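PDB 1W5B: cell division protein FtsZ 1 from Methanocaldococcus jannaschii, which binds GTP and probably polymerises in a GTP-dependent manner into the contractile Z ring that governs when and where the cell divides. Local coordinates for residues A[56-61]-A[78-83]; A[123-128]-A[150-155]; A[232-237]-A[316-321]; A[275-280]-A[342-347]. All coordinates share one frame; numbering follows the deposited sequence.

Contact 1: A[56-61]-A[78-83]; sequences LKMEGI and RTKADK
Lys57 and Asp82 meet at the surface of the GTPase domain, their side chains slanted against each other, so that the lysine arrives alongside the carboxylate instead of head-on. The Lys57 chain leaves its helix with CG opposite the backbone N (chi1 -179°) and then bends at chi2 and chi4, which lays its methylenes along the loop and brings CD and CE against Asp82 OD1, with the ammonium a little farther off. CB rests 3.5 Å from Lys80 O, and farther along CE lies 3.1 Å from Asp82 OD1. The salt bridge itself is longer, with Lys57 NZ 3.5 Å from Asp82 OD1, and OD2 of the same carboxylate accepts a hydrogen bond from Thr66 N, which helps fix how the group is turned.

One residue on, Met58 meets Lys80 mainly through apolar contact. Lys80 is extended beyond CG, and its CD comes within 3.9 Å of Met58 CG as the two chains slant past each other; Met58 CE lies 4.1 Å from Lys80 NZ.

This contact ties the C-terminal turn of helix 46-59 to the loop between helix 73-77 and strand 83-86. Strand 64-70 borders it, where Thr66 touches both Lys57 and Ala81, while Ile53 of helix 46-59 also packs on Ala81.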
loop_
_atom_site.group_PDB
_atom_site.type_symbol
_atom_site.label_atom_id
_atom_site.label_comp_id
_atom_site.label_asym_id
_atom_site.label_seq_id
_atom_site.Cartn_x
_atom_site.Cartn_y
_atom_site.Cartn_z
ATOM N N LEU A 56 -9.065 -4.489 6.957
ATOM C CA LEU A 56 -9.455 -3.120 6.636
ATOM C C LEU A 56 -10.966 -2.931 6.737
ATOM O O LEU A 56 -11.440 -1.921 7.255
ATOM C CB LEU A 56 -8.971 -2.747 5.229
ATOM C CG LEU A 56 -7.449 -2.798 5.049
ATOM C CD1 LEU A 56 -7.078 -2.629 3.583
ATOM C CD2 LEU A 56 -6.804 -1.709 5.902
ATOM N N LYS A 57 -11.721 -3.902 6.237
ATOM C CA LYS A 57 -13.172 -3.817 6.281
ATOM C C LYS A 57 -13.672 -3.818 7.729
ATOM O O LYS A 57 -14.480 -2.977 8.110
ATOM C CB LYS A 57 -13.791 -4.988 5.507
ATOM C CG LYS A 57 -15.319 -4.984 5.473
ATOM C CD LYS A 57 -15.859 -3.783 4.714
ATOM C CE LYS A 57 -17.353 -3.612 4.934
ATOM N NZ LYS A 57 -18.126 -4.821 4.554
ATOM N N MET A 58 -13.175 -4.760 8.528
ATOM C CA MET A 58 -13.568 -4.894 9.929
ATOM C C MET A 58 -13.186 -3.698 10.800
ATOM O O MET A 58 -14.022 -3.170 11.532
ATOM C CB MET A 58 -12.961 -6.167 10.520
ATOM C CG MET A 58 -13.486 -7.444 9.887
ATOM S SD MET A 58 -12.667 -8.912 10.529
ATOM C CE MET A 58 -13.542 -9.134 12.075
ATOM N N GLU A 59 -11.926 -3.283 10.738
ATOM C CA GLU A 59 -11.475 -2.136 11.518
ATOM C C GLU A 59 -11.979 -0.850 10.875
ATOM O O GLU A 59 -11.816 0.240 11.420
ATOM C CB GLU A 59 -9.949 -2.120 11.615
ATOM C CG GLU A 59 -9.400 -3.068 12.668
ATOM C CD GLU A 59 -7.897 -3.249 12.570
ATOM O OE1 GLU A 59 -7.178 -2.233 12.442
ATOM O OE2 GLU A 59 -7.437 -4.411 12.628
ATOM N N GLY A 60 -12.594 -0.995 9.706
ATOM C CA GLY A 60 -13.141 0.149 8.998
ATOM C C GLY A 60 -12.114 1.141 8.492
ATOM O O GLY A 60 -11.541 1.908 9.268
ATOM N N ILE A 61 -11.880 1.128 7.185
ATOM C CA ILE A 61 -10.932 2.042 6.571
ATOM C C ILE A 61 -11.745 3.225 6.055
ATOM O O ILE A 61 -12.824 3.044 5.494
ATOM C CB ILE A 61 -10.173 1.347 5.425
ATOM C CG1 ILE A 61 -9.119 2.295 4.849
ATOM C CG2 ILE A 61 -11.164 0.862 4.366
ATOM C CD1 ILE A 61 -8.102 1.605 3.943
ATOM N N ARG A 78 -14.561 -16.704 3.409
ATOM C CA ARG A 78 -14.297 -16.311 4.788
ATOM C C ARG A 78 -13.723 -14.899 4.868
ATOM O O ARG A 78 -13.496 -14.365 5.952
ATOM C CB ARG A 78 -13.355 -17.314 5.453
ATOM C CG ARG A 78 -12.062 -17.536 4.718
ATOM C CD ARG A 78 -11.252 -18.591 5.428
ATOM N NE ARG A 78 -11.937 -19.879 5.444
ATOM C CZ ARG A 78 -11.512 -20.933 6.129
ATOM N NH1 ARG A 78 -10.407 -20.847 6.855
ATOM N NH2 ARG A 78 -12.188 -22.072 6.086
ATOM N N THR A 79 -13.503 -14.295 3.707
ATOM C CA THR A 79 -12.985 -12.934 3.625
ATOM C C THR A 79 -14.146 -11.958 3.814
ATOM O O THR A 79 -15.301 -12.316 3.595
ATOM C CB THR A 79 -12.348 -12.677 2.235
ATOM O OG1 THR A 79 -11.156 -13.461 2.106
ATOM C CG2 THR A 79 -12.020 -11.203 2.037
ATOM N N LYS A 80 -13.836 -10.732 4.225
ATOM C CA LYS A 80 -14.848 -9.696 4.400
ATOM C C LYS A 80 -14.453 -8.473 3.585
ATOM O O LYS A 80 -13.341 -7.951 3.714
ATOM C CB LYS A 80 -14.992 -9.310 5.869
ATOM C CG LYS A 80 -15.619 -10.393 6.704
ATOM C CD LYS A 80 -15.890 -9.914 8.108
ATOM C CE LYS A 80 -16.610 -10.991 8.902
ATOM N NZ LYS A 80 -16.951 -10.529 10.272
ATOM N N ALA A 81 -15.373 -8.024 2.741
ATOM C CA ALA A 81 -15.137 -6.871 1.887
ATOM C C ALA A 81 -16.463 -6.358 1.346
ATOM O O ALA A 81 -17.488 -7.019 1.484
ATOM C CB ALA A 81 -14.225 -7.268 0.729
ATOM N N ASP A 82 -16.439 -5.181 0.730
ATOM C CA ASP A 82 -17.648 -4.606 0.163
ATOM C C ASP A 82 -18.036 -5.386 -1.085
ATOM O O ASP A 82 -19.207 -5.461 -1.440
ATOM C CB ASP A 82 -17.430 -3.136 -0.207
ATOM C CG ASP A 82 -16.945 -2.303 0.963
ATOM O OD1 ASP A 82 -17.521 -2.429 2.068
ATOM O OD2 ASP A 82 -15.990 -1.515 0.775
ATOM N N LYS A 83 -17.042 -5.969 -1.743
ATOM C CA LYS A 83 -17.271 -6.737 -2.962
ATOM C C LYS A 83 -16.237 -7.842 -3.112
ATOM O O LYS A 83 -15.053 -7.632 -2.854
ATOM C CB LYS A 83 -17.198 -5.818 -4.181
ATOM C CG LYS A 83 -17.416 -6.530 -5.513
ATOM C CD LYS A 83 -18.817 -7.130 -5.593
ATOM C CE LYS A 83 -19.005 -7.965 -6.852
ATOM N NZ LYS A 83 -18.803 -7.164 -8.091
#

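Contact 2: A[123-128]-A[150-155]; sequences DMVFIT and IGALTV
A beta-alpha-beta crossover brings strands 124-130 and 153-160 together as parallel neighbours in the central sheet of the GTPase domain, with helix 135-149 making the connection. Their short segments run 13° apart and are laced by four backbone hydrogen bonds: Leu153 N to Asp123 O, Val125 N to Leu153 O and Val155 N to Val125 O, each 2.8 Å, and Ile127 N to Val155 O, 2.7 Å.

On one face, Met124, Phe126, Leu153 and Val155 form an apolar layer beneath helices 207-227 and 236-243. Met124 lies beside Leu153, pointing the same way, and its bend at chi3 (-139°) brings the methyl CE tightly against Leu153 CD2 at 3.3 Å and to 3.6 Å from Val155 CG2. Val155 CB, in turn, sits over one face of the Phe126 ring. An alanine in place of Met124 would probably open a gap between Leu153, Val155 and Met243 of helix 236-243, depriving both strands of a shared apolar filler.

The other face is covered by helix 135-149. There Val125 CG2 meets Ala152 CB at 3.7 Å, and Thr154 OG1, also hydrogen-bonded to Ser147, donates to Ala152 O at 2.9 Å from well above the carbonyl plane.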
loop_
_atom_site.group_PDB
_atom_site.type_symbol
_atom_site.label_atom_id
_atom_site.label_comp_id
_atom_site.label_asym_id
_atom_site.label_seq_id
_atom_site.Cartn_x
_atom_site.Cartn_y
_atom_site.Cartn_z
ATOM N N ASP A 123 -11.093 6.871 -8.740
ATOM C CA ASP A 123 -10.147 7.921 -9.073
ATOM C C ASP A 123 -8.766 7.372 -8.727
ATOM O O ASP A 123 -7.764 7.738 -9.339
ATOM C CB ASP A 123 -10.416 9.175 -8.236
ATOM C CG ASP A 123 -11.784 9.772 -8.500
ATOM O OD1 ASP A 123 -12.074 10.090 -9.673
ATOM O OD2 ASP A 123 -12.562 9.927 -7.535
ATOM N N MET A 124 -8.731 6.475 -7.746
ATOM C CA MET A 124 -7.481 5.882 -7.288
ATOM C C MET A 124 -7.689 4.450 -6.827
ATOM O O MET A 124 -8.643 4.147 -6.104
ATOM C CB MET A 124 -6.912 6.733 -6.152
ATOM C CG MET A 124 -5.733 6.142 -5.432
ATOM S SD MET A 124 -4.963 7.410 -4.431
ATOM C CE MET A 124 -3.271 7.033 -4.716
ATOM N N VAL A 125 -6.799 3.568 -7.260
ATOM C CA VAL A 125 -6.892 2.163 -6.903
ATOM C C VAL A 125 -5.627 1.638 -6.238
ATOM O O VAL A 125 -4.531 1.736 -6.795
ATOM C CB VAL A 125 -7.167 1.299 -8.147
ATOM C CG1 VAL A 125 -7.306 -0.169 -7.745
ATOM C CG2 VAL A 125 -8.421 1.792 -8.845
ATOM N N PHE A 126 -5.787 1.086 -5.041
ATOM C CA PHE A 126 -4.669 0.506 -4.308
ATOM C C PHE A 126 -4.775 -0.999 -4.475
ATOM O O PHE A 126 -5.813 -1.590 -4.186
ATOM C CB PHE A 126 -4.732 0.840 -2.817
ATOM C CG PHE A 126 -4.391 2.261 -2.494
ATOM C CD1 PHE A 126 -5.312 3.285 -2.715
ATOM C CD2 PHE A 126 -3.148 2.579 -1.957
ATOM C CE1 PHE A 126 -4.996 4.611 -2.405
ATOM C CE2 PHE A 126 -2.818 3.899 -1.641
ATOM C CZ PHE A 126 -3.744 4.918 -1.866
ATOM N N ILE A 127 -3.691 -1.609 -4.939
ATOM C CA ILE A 127 -3.640 -3.041 -5.170
ATOM C C ILE A 127 -2.671 -3.636 -4.163
ATOM O O ILE A 127 -1.495 -3.279 -4.145
ATOM C CB ILE A 127 -3.132 -3.340 -6.594
ATOM C CG1 ILE A 127 -4.032 -2.656 -7.614
ATOM C CG2 ILE A 127 -3.131 -4.835 -6.857
ATOM C CD1 ILE A 127 -3.508 -2.767 -9.027
ATOM N N THR A 128 -3.159 -4.555 -3.335
ATOM C CA THR A 128 -2.323 -5.165 -2.324
ATOM C C THR A 128 -2.381 -6.687 -2.350
ATOM O O THR A 128 -3.425 -7.285 -2.633
ATOM C CB THR A 128 -2.726 -4.665 -0.929
ATOM O OG1 THR A 128 -1.757 -5.096 0.027
ATOM C CG2 THR A 128 -4.096 -5.197 -0.541
ATOM N N ILE A 150 -8.941 2.298 -16.995
ATOM C CA ILE A 150 -10.154 3.001 -16.603
ATOM C C ILE A 150 -9.799 4.399 -16.085
ATOM O O ILE A 150 -10.666 5.138 -15.619
ATOM C CB ILE A 150 -10.959 2.201 -15.547
ATOM C CG1 ILE A 150 -10.116 1.938 -14.297
ATOM C CG2 ILE A 150 -11.424 0.884 -16.155
ATOM C CD1 ILE A 150 -10.325 2.946 -13.191
ATOM N N GLY A 151 -8.513 4.747 -16.177
ATOM C CA GLY A 151 -8.048 6.068 -15.774
ATOM C C GLY A 151 -7.882 6.387 -14.298
ATOM O O GLY A 151 -8.060 7.534 -13.875
ATOM N N ALA A 152 -7.523 5.391 -13.500
ATOM C CA ALA A 152 -7.357 5.642 -12.081
ATOM C C ALA A 152 -5.893 5.708 -11.696
ATOM O O ALA A 152 -5.052 5.044 -12.307
ATOM C CB ALA A 152 -8.057 4.560 -11.277
ATOM N N LEU A 153 -5.587 6.538 -10.704
ATOM C CA LEU A 153 -4.221 6.627 -10.206
ATOM C C LEU A 153 -4.059 5.222 -9.633
ATOM O O LEU A 153 -4.841 4.806 -8.775
ATOM C CB LEU A 153 -4.119 7.678 -9.102
ATOM C CG LEU A 153 -2.758 7.786 -8.398
ATOM C CD1 LEU A 153 -1.672 8.073 -9.421
ATOM C CD2 LEU A 153 -2.803 8.895 -7.347
ATOM N N THR A 154 -3.065 4.495 -10.124
ATOM C CA THR A 154 -2.844 3.109 -9.727
ATOM C C THR A 154 -1.638 2.874 -8.818
ATOM O O THR A 154 -0.497 3.061 -9.224
ATOM C CB THR A 154 -2.705 2.233 -10.989
ATOM O OG1 THR A 154 -3.876 2.391 -11.804
ATOM C CG2 THR A 154 -2.541 0.781 -10.617
ATOM N N VAL A 155 -1.905 2.428 -7.594
ATOM C CA VAL A 155 -0.848 2.194 -6.623
ATOM C C VAL A 155 -0.885 0.780 -6.066
ATOM O O VAL A 155 -1.947 0.261 -5.727
ATOM C CB VAL A 155 -0.964 3.186 -5.451
ATOM C CG1 VAL A 155 0.122 2.916 -4.414
ATOM C CG2 VAL A 155 -0.864 4.620 -5.973
#

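Contact 3: A[232-237]-A[316-321]; sequences INVDFA and TIIWGA
Trp319 O accepts a hydrogen bond of 2.7 Å from water 2, which gives its other proton to Asn233 O at 3.1 Å and so bridges two backbone carbonyls. Water 1 makes a second link, accepting from Ala321 N at 2.9 Å and probably donating to Ile232 O. No direct hydrogen bond joins the two segments.

Ile232 crosses Trp319 at about a right angle: its CG2 stands over a face of the indole in a CH-pi contact, 4.3 Å from the centroid of the six-membered ring and 24° off the normal, while CD1 lies over the same face near its outer edge, 3.5 Å from CZ2. A chi1 of 63° sets Trp319 CG between backbone N and carbonyl carbon and helps present the ring to the isoleucine.

Strand 316-323 is an outermost strand of the mixed four-stranded sheet of the C-terminal domain, and residues 232-235 lead from helix 207-227 into helix 236-243, which Asp235 N-caps through OD2 to Asp238 N. Val234 CG2 lies 3.8 Å from Gly320 CA, where the absence of a side chain matters, since a CB there would clash with the valine. Val234 CG1 meets Ile318 CG2 at 4.2 Å.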
loop_
_atom_site.group_PDB
_atom_site.type_symbol
_atom_site.label_atom_id
_atom_site.label_comp_id
_atom_site.label_asym_id
_atom_site.label_seq_id
_atom_site.Cartn_x
_atom_site.Cartn_y
_atom_site.Cartn_z
ATOM N N ILE A 232 -4.219 19.000 9.439
ATOM C CA ILE A 232 -3.917 19.782 8.248
ATOM C C ILE A 232 -4.506 19.095 7.027
ATOM O O ILE A 232 -4.502 17.866 6.928
ATOM C CB ILE A 232 -2.400 19.965 8.054
ATOM C CG1 ILE A 232 -2.147 20.963 6.922
ATOM C CG2 ILE A 232 -1.742 18.627 7.738
ATOM C CD1 ILE A 232 -0.707 21.396 6.799
ATOM N N ASN A 233 -5.027 19.886 6.098
ATOM C CA ASN A 233 -5.626 19.333 4.898
ATOM C C ASN A 233 -4.614 18.711 3.948
ATOM O O ASN A 233 -3.537 19.259 3.718
ATOM C CB ASN A 233 -6.392 20.411 4.139
ATOM C CG ASN A 233 -7.014 19.882 2.865
ATOM O OD1 ASN A 233 -7.895 19.023 2.901
ATOM N ND2 ASN A 233 -6.550 20.381 1.727
ATOM N N VAL A 234 -4.967 17.550 3.408
ATOM C CA VAL A 234 -4.121 16.871 2.443
ATOM C C VAL A 234 -4.891 17.005 1.132
ATOM O O VAL A 234 -6.005 16.516 1.002
ATOM C CB VAL A 234 -3.916 15.373 2.794
ATOM C CG1 VAL A 234 -3.180 14.678 1.668
ATOM C CG2 VAL A 234 -3.107 15.240 4.085
ATOM N N ASP A 235 -4.297 17.698 0.176
ATOM C CA ASP A 235 -4.929 17.928 -1.107
ATOM C C ASP A 235 -4.749 16.736 -2.025
ATOM O O ASP A 235 -3.625 16.305 -2.283
ATOM C CB ASP A 235 -4.330 19.179 -1.747
ATOM C CG ASP A 235 -4.874 19.441 -3.127
ATOM O OD1 ASP A 235 -6.084 19.715 -3.247
ATOM O OD2 ASP A 235 -4.087 19.366 -4.091
ATOM N N PHE A 236 -5.860 16.213 -2.534
ATOM C CA PHE A 236 -5.817 15.053 -3.413
ATOM C C PHE A 236 -4.997 15.340 -4.669
ATOM O O PHE A 236 -4.264 14.474 -5.148
ATOM C CB PHE A 236 -7.243 14.614 -3.796
ATOM C CG PHE A 236 -7.289 13.340 -4.604
ATOM C CD1 PHE A 236 -6.739 12.160 -4.102
ATOM C CD2 PHE A 236 -7.861 13.322 -5.871
ATOM C CE1 PHE A 236 -6.759 10.984 -4.852
ATOM C CE2 PHE A 236 -7.886 12.150 -6.631
ATOM C CZ PHE A 236 -7.332 10.979 -6.120
ATOM N N ALA A 237 -5.106 16.558 -5.195
ATOM C CA ALA A 237 -4.353 16.904 -6.391
ATOM C C ALA A 237 -2.857 16.769 -6.122
ATOM O O ALA A 237 -2.121 16.247 -6.956
ATOM C CB ALA A 237 -4.692 18.324 -6.843
ATOM N N THR A 316 9.444 16.439 -3.657
ATOM C CA THR A 316 8.136 16.929 -3.232
ATOM C C THR A 316 7.667 16.049 -2.088
ATOM O O THR A 316 7.683 14.818 -2.185
ATOM C CB THR A 316 7.096 16.878 -4.366
ATOM O OG1 THR A 316 7.239 15.653 -5.096
ATOM C CG2 THR A 316 7.277 18.053 -5.297
ATOM N N ILE A 317 7.251 16.695 -1.004
ATOM C CA ILE A 317 6.808 15.997 0.190
ATOM C C ILE A 317 5.356 16.285 0.540
ATOM O O ILE A 317 4.992 17.429 0.806
ATOM C CB ILE A 317 7.686 16.401 1.397
ATOM C CG1 ILE A 317 9.156 16.107 1.090
ATOM C CG2 ILE A 317 7.226 15.674 2.644
ATOM C CD1 ILE A 317 10.131 16.666 2.116
ATOM N N ILE A 318 4.529 15.245 0.530
ATOM C CA ILE A 318 3.125 15.380 0.893
ATOM C C ILE A 318 3.014 14.840 2.314
ATOM O O ILE A 318 3.489 13.745 2.591
ATOM C CB ILE A 318 2.227 14.535 -0.018
ATOM C CG1 ILE A 318 2.403 14.966 -1.473
ATOM C CG2 ILE A 318 0.781 14.685 0.405
ATOM C CD1 ILE A 318 2.093 16.419 -1.718
ATOM N N TRP A 319 2.406 15.592 3.219
ATOM C CA TRP A 319 2.296 15.115 4.590
ATOM C C TRP A 319 0.968 15.426 5.249
ATOM O O TRP A 319 0.280 16.371 4.875
ATOM C CB TRP A 319 3.412 15.704 5.451
ATOM C CG TRP A 319 3.348 17.192 5.566
ATOM C CD1 TRP A 319 3.707 18.106 4.618
ATOM C CD2 TRP A 319 2.887 17.945 6.695
ATOM N NE1 TRP A 319 3.499 19.385 5.085
ATOM C CE2 TRP A 319 2.998 19.314 6.358
ATOM C CE3 TRP A 319 2.394 17.598 7.959
ATOM C CZ2 TRP A 319 2.630 20.338 7.242
ATOM C CZ3 TRP A 319 2.026 18.618 8.841
ATOM C CH2 TRP A 319 2.149 19.970 8.475
ATOM N N GLY A 320 0.625 14.622 6.248
ATOM C CA GLY A 320 -0.613 14.813 6.975
ATOM C C GLY A 320 -0.432 14.354 8.407
ATOM O O GLY A 320 0.532 13.658 8.725
ATOM N N ALA A 321 -1.356 14.748 9.276
ATOM C CA ALA A 321 -1.300 14.382 10.683
ATOM C C ALA A 321 -2.727 14.162 11.154
ATOM O O ALA A 321 -3.547 15.075 11.129
ATOM C CB ALA A 321 -0.641 15.501 11.497
HETATM O O HOH W 1 -3.783 15.528 7.865
HETATM O O HOH W 2 -0.500 18.860 4.151
#

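Contact 4: A[275-280]-A[342-347]; sequences LDVDID and SRIEFT
Arg343 NH1 donates to Asp280 OD2 beside a crowded pair of acids, for both oxygens of Asp280 lie only 2.9 Å from Asp278 OD2. Two acceptors so close would be expected to repel each other, and the nearby guanidinium probably offsets part of that charge.

The salt bridge is a single-point grip. Arg343 NH1 lies 2.9 Å from Asp280 OD2, which sits at the edge of the guanidinium almost in its plane, whereas the carboxylate receives the donor on its syn side, somewhat out of plane. The two flat groups are 61° apart, and the N-H...O angle is a bent 137°. A bend at chi2 (67°) directs the guanidinium to Asp280. An alanine here would probably leave Asp280 without its salt-bridge partner and freer to turn, and the crowded acid pair with less compensating charge.

Closer to the backbone, Val277 CG2 touches Arg343 CB at 3.8 Å, and water 3 joins Asp278 N to Arg343 O, to which it donates at 2.8 Å. Ile344 neighbours Val277, though the modelled closeness of their carbons is doubtful, and Met250 of strand 249-256 touches both. Residues 275-277 form an inverse gamma turn centred on Asp276, with Val277 N bonded to Leu275 O, and against this loop docks the first strand of the C-terminal beta hairpin, 344-347 paired antiparallel with 350-353.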
loop_
_atom_site.group_PDB
_atom_site.type_symbol
_atom_site.label_atom_id
_atom_site.label_comp_id
_atom_site.label_asym_id
_atom_site.label_seq_id
_atom_site.Cartn_x
_atom_site.Cartn_y
_atom_site.Cartn_z
ATOM N N LEU A 275 12.945 0.149 4.972
ATOM C CA LEU A 275 13.396 1.158 4.023
ATOM C C LEU A 275 14.811 0.784 3.588
ATOM O O LEU A 275 15.763 1.539 3.793
ATOM C CB LEU A 275 13.385 2.526 4.704
ATOM C CG LEU A 275 13.553 3.777 3.849
ATOM C CD1 LEU A 275 12.463 3.828 2.779
ATOM C CD2 LEU A 275 13.482 4.997 4.754
ATOM N N ASP A 276 14.935 -0.390 2.978
ATOM C CA ASP A 276 16.224 -0.906 2.536
ATOM C C ASP A 276 16.718 -0.315 1.213
ATOM O O ASP A 276 16.713 -0.982 0.179
ATOM C CB ASP A 276 16.142 -2.429 2.438
ATOM C CG ASP A 276 17.481 -3.065 2.156
ATOM O OD1 ASP A 276 18.512 -2.509 2.602
ATOM O OD2 ASP A 276 17.496 -4.129 1.501
ATOM N N VAL A 277 17.166 0.932 1.263
ATOM C CA VAL A 277 17.651 1.620 0.074
ATOM C C VAL A 277 18.215 2.977 0.475
ATOM O O VAL A 277 17.925 3.483 1.561
ATOM C CB VAL A 277 16.499 1.849 -0.944
ATOM C CG1 VAL A 277 15.402 2.695 -0.305
ATOM C CG2 VAL A 277 17.021 2.541 -2.193
ATOM N N ASP A 278 19.030 3.556 -0.399
ATOM C CA ASP A 278 19.602 4.869 -0.142
ATOM C C ASP A 278 18.488 5.868 -0.447
ATOM O O ASP A 278 18.014 5.944 -1.579
ATOM C CB ASP A 278 20.799 5.116 -1.066
ATOM C CG ASP A 278 21.992 5.702 -0.334
ATOM O OD1 ASP A 278 22.618 4.973 0.464
ATOM O OD2 ASP A 278 22.301 6.892 -0.553
ATOM N N ILE A 279 18.064 6.628 0.555
ATOM C CA ILE A 279 16.984 7.588 0.357
ATOM C C ILE A 279 17.412 8.963 -0.152
ATOM O O ILE A 279 16.578 9.737 -0.621
ATOM C CB ILE A 279 16.179 7.783 1.652
ATOM C CG1 ILE A 279 17.090 8.331 2.752
ATOM C CG2 ILE A 279 15.567 6.460 2.077
ATOM C CD1 ILE A 279 16.360 8.719 4.021
ATOM N N ASP A 280 18.702 9.269 -0.068
ATOM C CA ASP A 280 19.193 10.568 -0.525
ATOM C C ASP A 280 18.846 10.816 -1.993
ATOM O O ASP A 280 18.790 11.962 -2.442
ATOM C CB ASP A 280 20.707 10.666 -0.331
ATOM C CG ASP A 280 21.476 9.702 -1.214
ATOM O OD1 ASP A 280 22.724 9.718 -1.162
ATOM O OD2 ASP A 280 20.837 8.930 -1.960
ATOM N N SER A 342 16.075 3.798 -9.213
ATOM C CA SER A 342 17.431 3.986 -9.717
ATOM C C SER A 342 18.486 3.490 -8.732
ATOM O O SER A 342 19.636 3.261 -9.108
ATOM C CB SER A 342 17.673 5.465 -10.017
ATOM O OG SER A 342 17.461 6.249 -8.856
ATOM N N ARG A 343 18.092 3.325 -7.473
ATOM C CA ARG A 343 19.014 2.862 -6.440
ATOM C C ARG A 343 18.770 1.419 -6.034
ATOM O O ARG A 343 19.347 0.938 -5.065
ATOM C CB ARG A 343 18.927 3.762 -5.203
ATOM C CG ARG A 343 19.716 5.059 -5.331
ATOM C CD ARG A 343 19.119 5.985 -6.376
ATOM N NE ARG A 343 20.047 7.040 -6.791
ATOM C CZ ARG A 343 20.651 7.890 -5.964
ATOM N NH1 ARG A 343 20.436 7.822 -4.657
ATOM N NH2 ARG A 343 21.465 8.818 -6.449
ATOM N N ILE A 344 17.908 0.736 -6.778
ATOM C CA ILE A 344 17.587 -0.657 -6.504
ATOM C C ILE A 344 17.736 -1.478 -7.779
ATOM O O ILE A 344 17.569 -0.974 -8.890
ATOM C CB ILE A 344 16.129 -0.809 -5.944
ATOM C CG1 ILE A 344 16.170 -1.189 -4.466
ATOM C CG2 ILE A 344 15.369 -1.908 -6.690
ATOM C CD1 ILE A 344 16.908 -0.222 -3.603
ATOM N N GLU A 345 18.058 -2.749 -7.606
ATOM C CA GLU A 345 18.219 -3.655 -8.721
ATOM C C GLU A 345 17.328 -4.860 -8.454
ATOM O O GLU A 345 17.288 -5.372 -7.336
ATOM C CB GLU A 345 19.682 -4.076 -8.819
ATOM C CG GLU A 345 20.016 -4.958 -9.995
ATOM C CD GLU A 345 21.512 -5.104 -10.172
ATOM O OE1 GLU A 345 22.166 -4.092 -10.509
ATOM O OE2 GLU A 345 22.034 -6.220 -9.963
ATOM N N PHE A 346 16.604 -5.298 -9.475
ATOM C CA PHE A 346 15.709 -6.447 -9.358
ATOM C C PHE A 346 16.432 -7.737 -9.733
ATOM O O PHE A 346 16.863 -7.893 -10.872
ATOM C CB PHE A 346 14.497 -6.265 -10.285
ATOM C CG PHE A 346 13.457 -5.303 -9.767
ATOM C CD1 PHE A 346 13.803 -4.256 -8.922
ATOM C CD2 PHE A 346 12.127 -5.437 -10.150
ATOM C CE1 PHE A 346 12.836 -3.354 -8.462
ATOM C CE2 PHE A 346 11.155 -4.542 -9.700
ATOM C CZ PHE A 346 11.513 -3.499 -8.853
ATOM N N THR A 347 16.568 -8.655 -8.776
ATOM C CA THR A 347 17.225 -9.944 -9.023
ATOM C C THR A 347 16.246 -11.062 -8.661
ATOM O O THR A 347 15.267 -10.827 -7.952
ATOM C CB THR A 347 18.510 -10.110 -8.166
ATOM O OG1 THR A 347 18.158 -10.437 -6.814
ATOM C CG2 THR A 347 19.320 -8.815 -8.170
HETATM O O HOH W 3 20.092 2.001 -2.618
#

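In the fold
Contacts 1 and 2 come first along the chain, both inside the GTPase domain, with centres 18 Å apart; contact 2 lies within the six-stranded parallel sheet and contact 1 borders it. Contacts 3 and 4 follow, their segments alternating in sequence, with centres 25 Å apart. Helix 207-227 borders the first three contacts, running between the GTPase sheet and the C-terminal domain. Contacts 2 and 3 touch directly, Met124 SD lying 4.0 Å from Phe236 CE1, so GTPase sheet and interdomain connection share one apolar layer. Contact 4 lies across the chain's centre from contact 1, about 33 Å between centres, where Phe346 returns the hairpin to helix 167-183. The two domains are therefore joined at more than one place.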